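Local atomic coordinates of Sca-family protein (Rickettsia rickettsii, PDB entry 4LQ8), a protein that probably takes part in cell adhesion as the rickettsial surface cell antigen Sca4, of which this chain is the N-terminal head domain. Residues E83-D88 with K103-E108; K274-P279 with K312-E317. All blocks are in the same frame, centred on the assembly; numbering follows the deposited sequence.

Interaction 1. Residues E83-D88 with K103-E108; sequences EQILKD and KEIEEE
One oxygen of the Glu-106 carboxylate meets the end of Leu-86: OE2 lies 3.5 Å from CD1 of Leu-86, and both leucine methyls lie on the same side of the carboxylate plane, about 35° out of it. A bend at chi2 (-59°) brings this acid round toward the leucine, and its other oxygen, OE1, is held in a salt bridge by Lys-109 one turn on. The amide of Gln-84 meets a carboxylate of its own helix, giving its NE2 proton to OD1 of Asp-88 at 2.8 Å, with the acceptor nearly in the amide plane but the donor above the carboxylate.

The rest is aliphatic. Ile-105 reaches in with CD1, 3.7 Å from CG2 of Ile-85. Leu-86 and Ile-105 run past one another in opposite senses, CD2 of the leucine lying 4.0 Å from CG2 of the isoleucine and as near its CD1. The fit is light, with the two short axes 11.4 Å apart at 151°.

Helices 64-90 and 95-111 form an antiparallel helical hairpin, joined by a short loop. Phe-118 of helix 116-120 touches both Ile-85 and Ile-105, and helix 125-132 packs Ile-128 and Ala-131 against Ile-85.

Interaction 2. Residues K274-P279 with K312-E317; sequences KEISSP and KEMMKE
Ile-276 overlaps two methionines at once, one with each branch. Its CG2 meets the terminal methyl CE of Met-314 at 3.7 Å, the two chains crossing at a slant, while the longer branch lays CD1 against SD of Met-315 at 3.6 Å, nearly at right angles to that side chain. The sulfur also comes 4.1 Å from CG1 of Ile-276, so Met-315 meets this branch along its length. With CG1 set between the backbone N and the carbonyl carbon (chi1 66°), the isoleucine spreads its two branches toward successive residues of the helix.

The methionines arrive in different shapes. Met-314 runs extended as far as its sulfur and turns only at chi3 (90°), offering just CE; in Met-315 the double bend at chi2 and chi3 presents the sulfur to the isoleucine.

This is helix-on-sheet packing: helix 308-320 lies against strand 271-277, which pairs antiparallel with strand 258-265. A classic beta bulge, with Lys-274 and Glu-275 both facing His-262, precedes Ile-276 on the strand. Ser-277 turns to helix 64-90, touching Val-69 and Ile-73, so the strand is covered by a different helix on each side. Glu-275 is buried but well satisfied, with a salt bridge from Arg-70 and hydrogen bonds from Gln-324 N and with Ser-325.

Tyr-311 and Val-318 of the same helix also touch Ile-276, and Met-314 continues onto Ala-261 and Tyr-263 of the neighbouring strand.

Interaction 2 lies near the middle of the chain, about 7 Å from its centre, and all its touching residues are buried; interaction 1 sits about 24 Å out on the helical part and is only half buried. Their nearest atoms are about 15 Å apart, yet helix 64-90 serves both: its 83-88 end packs on helix 95-111, and earlier residues such as Val-69 and Ile-73 cover the strand carrying 274-279. Both contacts rest on apolar touching. In interaction 1 branched aliphatics join two helices and a carboxylate borders them, whereas in interaction 2 two methionine side chains of the helix meet a single isoleucine of the strand.

Interaction 1. Residues E83-D88 with K103-E108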
loop_
_atom_site.group_PDB
_atom_site.type_symbol
_atom_site.label_atom_id
_atom_site.label_comp_id
_atom_site.label_asym_id
_atom_site.label_seq_id
_atom_site.Cartn_x
_atom_site.Cartn_y
_atom_site.Cartn_z
ATOM N N GLU A 83 -2.891 -2.277 -19.474
ATOM C CA GLU A 83 -2.468 -3.212 -20.515
ATOM C C GLU A 83 -3.376 -4.441 -20.506
ATOM O O GLU A 83 -3.825 -4.859 -21.571
ATOM C CB GLU A 83 -1.007 -3.639 -20.320
ATOM C CG GLU A 83 -0.029 -2.651 -20.924
ATOM C CD GLU A 83 -0.204 -2.451 -22.415
ATOM O OE1 GLU A 83 -0.302 -3.470 -23.138
ATOM O OE2 GLU A 83 -0.357 -1.283 -22.840
ATOM N N GLN A 84 -3.684 -4.978 -19.293
ATOM C CA GLN A 84 -4.565 -6.131 -19.138
ATOM C C GLN A 84 -5.987 -5.793 -19.594
ATOM O O GLN A 84 -6.584 -6.599 -20.300
ATOM C CB GLN A 84 -4.542 -6.697 -17.700
ATOM C CG GLN A 84 -5.364 -7.996 -17.555
ATOM C CD GLN A 84 -4.803 -9.149 -18.350
ATOM O OE1 GLN A 84 -3.672 -9.577 -18.135
ATOM N NE2 GLN A 84 -5.575 -9.674 -19.287
ATOM N N ILE A 85 -6.510 -4.595 -19.225
ATOM C CA ILE A 85 -7.845 -4.156 -19.644
ATOM C C ILE A 85 -7.878 -4.088 -21.183
ATOM O O ILE A 85 -8.812 -4.617 -21.788
ATOM C CB ILE A 85 -8.272 -2.808 -18.984
ATOM C CG1 ILE A 85 -8.403 -2.954 -17.443
ATOM C CG2 ILE A 85 -9.599 -2.288 -19.618
ATOM C CD1 ILE A 85 -8.598 -1.637 -16.632
ATOM N N LEU A 86 -6.835 -3.476 -21.808
ATOM C CA LEU A 86 -6.760 -3.380 -23.279
ATOM C C LEU A 86 -6.755 -4.751 -23.932
ATOM O O LEU A 86 -7.395 -4.921 -24.970
ATOM C CB LEU A 86 -5.569 -2.536 -23.762
ATOM C CG LEU A 86 -5.622 -1.019 -23.400
ATOM C CD1 LEU A 86 -4.322 -0.331 -23.820
ATOM C CD2 LEU A 86 -6.820 -0.306 -24.046
ATOM N N LYS A 87 -6.060 -5.739 -23.321
ATOM C CA LYS A 87 -6.059 -7.109 -23.852
ATOM C C LYS A 87 -7.458 -7.718 -23.695
ATOM O O LYS A 87 -7.947 -8.342 -24.628
ATOM C CB LYS A 87 -5.018 -7.996 -23.137
ATOM C CG LYS A 87 -3.573 -7.707 -23.538
ATOM C CD LYS A 87 -2.613 -8.622 -22.794
ATOM C CE LYS A 87 -2.166 -8.058 -21.470
ATOM N NZ LYS A 87 -1.208 -8.965 -20.800
ATOM N N ASP A 88 -8.089 -7.546 -22.516
ATOM C CA ASP A 88 -9.429 -8.068 -22.241
ATOM C C ASP A 88 -10.474 -7.540 -23.229
ATOM O O ASP A 88 -11.364 -8.293 -23.618
ATOM C CB ASP A 88 -9.858 -7.755 -20.801
ATOM C CG ASP A 88 -9.129 -8.519 -19.705
ATOM O OD1 ASP A 88 -8.286 -9.385 -20.038
ATOM O OD2 ASP A 88 -9.450 -8.299 -18.515
ATOM N N LYS A 103 -10.804 3.687 -27.090
ATOM C CA LYS A 103 -10.627 5.101 -27.444
ATOM C C LYS A 103 -10.645 5.972 -26.188
ATOM O O LYS A 103 -9.794 6.849 -26.080
ATOM C CB LYS A 103 -11.669 5.574 -28.482
ATOM N N GLU A 104 -11.553 5.678 -25.207
ATOM C CA GLU A 104 -11.631 6.410 -23.937
ATOM C C GLU A 104 -10.315 6.300 -23.161
ATOM O O GLU A 104 -9.835 7.303 -22.643
ATOM C CB GLU A 104 -12.762 5.893 -23.049
ATOM C CG GLU A 104 -14.147 6.368 -23.440
ATOM C CD GLU A 104 -15.260 5.700 -22.659
ATOM O OE1 GLU A 104 -15.000 5.209 -21.535
ATOM O OE2 GLU A 104 -16.405 5.699 -23.165
ATOM N N ILE A 105 -9.754 5.083 -23.061
ATOM C CA ILE A 105 -8.496 4.828 -22.343
ATOM C C ILE A 105 -7.348 5.582 -23.027
ATOM O O ILE A 105 -6.631 6.319 -22.361
ATOM C CB ILE A 105 -8.233 3.300 -22.181
ATOM C CG1 ILE A 105 -9.275 2.651 -21.244
ATOM C CG2 ILE A 105 -6.762 2.999 -21.746
ATOM C CD1 ILE A 105 -9.289 1.067 -21.174
ATOM N N GLU A 106 -7.220 5.435 -24.358
ATOM C CA GLU A 106 -6.154 6.068 -25.146
ATOM C C GLU A 106 -6.177 7.575 -25.099
ATOM O O GLU A 106 -5.116 8.175 -24.970
ATOM C CB GLU A 106 -6.133 5.577 -26.607
ATOM C CG GLU A 106 -5.825 4.095 -26.768
ATOM C CD GLU A 106 -4.520 3.530 -26.235
ATOM O OE1 GLU A 106 -3.563 4.297 -25.981
ATOM O OE2 GLU A 106 -4.450 2.290 -26.107
ATOM N N GLU A 107 -7.382 8.181 -25.179
ATOM C CA GLU A 107 -7.573 9.622 -25.124
ATOM C C GLU A 107 -7.214 10.162 -23.747
ATOM O O GLU A 107 -6.515 11.170 -23.641
ATOM C CB GLU A 107 -9.019 9.997 -25.493
ATOM C CG GLU A 107 -9.232 10.047 -26.997
ATOM C CD GLU A 107 -10.652 10.266 -27.484
ATOM O OE1 GLU A 107 -11.565 10.448 -26.643
ATOM O OE2 GLU A 107 -10.851 10.243 -28.719
ATOM N N GLU A 108 -7.653 9.476 -22.698
ATOM C CA GLU A 108 -7.329 9.897 -21.344
ATOM C C GLU A 108 -5.814 9.772 -21.003
ATOM O O GLU A 108 -5.264 10.669 -20.348
ATOM C CB GLU A 108 -8.175 9.171 -20.329
ATOM C CG GLU A 108 -8.169 9.951 -19.039
ATOM C CD GLU A 108 -8.966 9.340 -17.921
ATOM O OE1 GLU A 108 -10.110 8.889 -18.168
ATOM O OE2 GLU A 108 -8.469 9.386 -16.776
#

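Interaction 2. Residues K274-P279 with K312-E317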
loop_
_atom_site.group_PDB
_atom_site.type_symbol
_atom_site.label_atom_id
_atom_site.label_comp_id
_atom_site.label_asym_id
_atom_site.label_seq_id
_atom_site.Cartn_x
_atom_site.Cartn_y
_atom_site.Cartn_z
ATOM N N LYS A 274 0.184 12.474 1.820
ATOM C CA LYS A 274 0.113 12.732 0.374
ATOM C C LYS A 274 -0.089 11.473 -0.442
ATOM O O LYS A 274 -0.584 11.528 -1.576
ATOM C CB LYS A 274 1.425 13.434 -0.100
ATOM C CG LYS A 274 1.706 14.794 0.584
ATOM C CD LYS A 274 0.841 15.917 0.042
ATOM C CE LYS A 274 1.061 17.209 0.783
ATOM N NZ LYS A 274 0.172 18.283 0.266
ATOM N N GLU A 275 0.377 10.343 0.092
ATOM C CA GLU A 275 0.356 9.110 -0.686
ATOM C C GLU A 275 0.491 7.914 0.196
ATOM O O GLU A 275 1.045 7.996 1.291
ATOM C CB GLU A 275 1.557 9.142 -1.661
ATOM C CG GLU A 275 1.359 8.416 -2.974
ATOM C CD GLU A 275 0.190 8.901 -3.815
ATOM O OE1 GLU A 275 -0.908 8.329 -3.671
ATOM O OE2 GLU A 275 0.355 9.859 -4.597
ATOM N N ILE A 276 -0.022 6.792 -0.293
ATOM C CA ILE A 276 0.130 5.469 0.298
ATOM C C ILE A 276 0.411 4.507 -0.848
ATOM O O ILE A 276 0.207 4.859 -2.017
ATOM C CB ILE A 276 -1.072 4.998 1.168
ATOM C CG1 ILE A 276 -2.373 4.797 0.305
ATOM C CG2 ILE A 276 -1.294 5.914 2.391
ATOM C CD1 ILE A 276 -3.544 4.065 1.057
ATOM N N SER A 277 0.871 3.303 -0.529
ATOM C CA SER A 277 1.029 2.249 -1.532
ATOM C C SER A 277 0.954 0.907 -0.859
ATOM O O SER A 277 1.191 0.795 0.346
ATOM C CB SER A 277 2.339 2.391 -2.314
ATOM O OG SER A 277 3.436 1.743 -1.690
ATOM N N SER A 278 0.699 -0.119 -1.660
ATOM C CA SER A 278 0.692 -1.501 -1.213
ATOM C C SER A 278 0.718 -2.401 -2.429
ATOM O O SER A 278 0.390 -1.935 -3.528
ATOM C CB SER A 278 -0.559 -1.777 -0.377
ATOM O OG SER A 278 -1.702 -2.007 -1.182
ATOM N N PRO A 279 1.005 -3.714 -2.260
ATOM C CA PRO A 279 0.767 -4.654 -3.369
ATOM C C PRO A 279 -0.725 -4.609 -3.754
ATOM O O PRO A 279 -1.575 -4.353 -2.883
ATOM C CB PRO A 279 1.097 -6.031 -2.761
ATOM C CG PRO A 279 1.835 -5.743 -1.545
ATOM C CD PRO A 279 1.378 -4.437 -1.029
ATOM N N LYS A 312 -9.517 3.134 4.252
ATOM C CA LYS A 312 -10.497 4.074 3.692
ATOM C C LYS A 312 -10.246 5.519 4.165
ATOM O O LYS A 312 -10.339 6.432 3.358
ATOM C CB LYS A 312 -11.952 3.634 4.006
ATOM C CG LYS A 312 -12.331 2.242 3.436
ATOM C CD LYS A 312 -12.261 2.099 1.894
ATOM C CE LYS A 312 -12.365 0.640 1.430
ATOM N NZ LYS A 312 -12.627 0.516 -0.035
ATOM N N GLU A 313 -9.912 5.728 5.445
ATOM C CA GLU A 313 -9.594 7.068 5.975
ATOM C C GLU A 313 -8.341 7.644 5.286
ATOM O O GLU A 313 -8.319 8.830 4.945
ATOM C CB GLU A 313 -9.293 7.010 7.473
ATOM C CG GLU A 313 -10.479 7.138 8.396
ATOM C CD GLU A 313 -10.138 6.855 9.853
ATOM O OE1 GLU A 313 -8.967 7.063 10.254
ATOM O OE2 GLU A 313 -11.045 6.401 10.590
ATOM N N MET A 314 -7.291 6.799 5.111
ATOM C CA MET A 314 -6.035 7.192 4.457
ATOM C C MET A 314 -6.280 7.454 2.988
ATOM O O MET A 314 -5.806 8.459 2.478
ATOM C CB MET A 314 -4.937 6.132 4.662
ATOM C CG MET A 314 -4.497 6.020 6.098
ATOM S SD MET A 314 -3.253 4.743 6.336
ATOM C CE MET A 314 -1.740 5.717 6.067
ATOM N N MET A 315 -7.057 6.591 2.315
ATOM C CA MET A 315 -7.407 6.794 0.898
ATOM C C MET A 315 -8.118 8.148 0.722
ATOM O O MET A 315 -7.710 8.938 -0.128
ATOM C CB MET A 315 -8.257 5.636 0.344
ATOM C CG MET A 315 -7.417 4.452 -0.138
ATOM S SD MET A 315 -6.101 4.842 -1.362
ATOM C CE MET A 315 -7.117 5.407 -2.747
ATOM N N LYS A 316 -9.099 8.448 1.591
ATOM C CA LYS A 316 -9.822 9.730 1.598
ATOM C C LYS A 316 -8.877 10.961 1.740
ATOM O O LYS A 316 -9.000 11.898 0.964
ATOM C CB LYS A 316 -10.910 9.740 2.685
ATOM C CG LYS A 316 -11.847 10.965 2.665
ATOM C CD LYS A 316 -12.719 11.033 1.406
ATOM C CE LYS A 316 -13.273 12.420 1.140
ATOM N NZ LYS A 316 -13.979 12.497 -0.171
ATOM N N GLU A 317 -7.943 10.941 2.699
ATOM C CA GLU A 317 -6.984 12.035 2.926
ATOM C C GLU A 317 -6.013 12.200 1.731
ATOM O O GLU A 317 -5.760 13.329 1.302
ATOM C CB GLU A 317 -6.234 11.824 4.260
ATOM C CG GLU A 317 -5.254 12.919 4.664
ATOM C CD GLU A 317 -5.813 14.293 4.979
ATOM O OE1 GLU A 317 -7.053 14.436 5.063
ATOM O OE2 GLU A 317 -5.004 15.237 5.137
#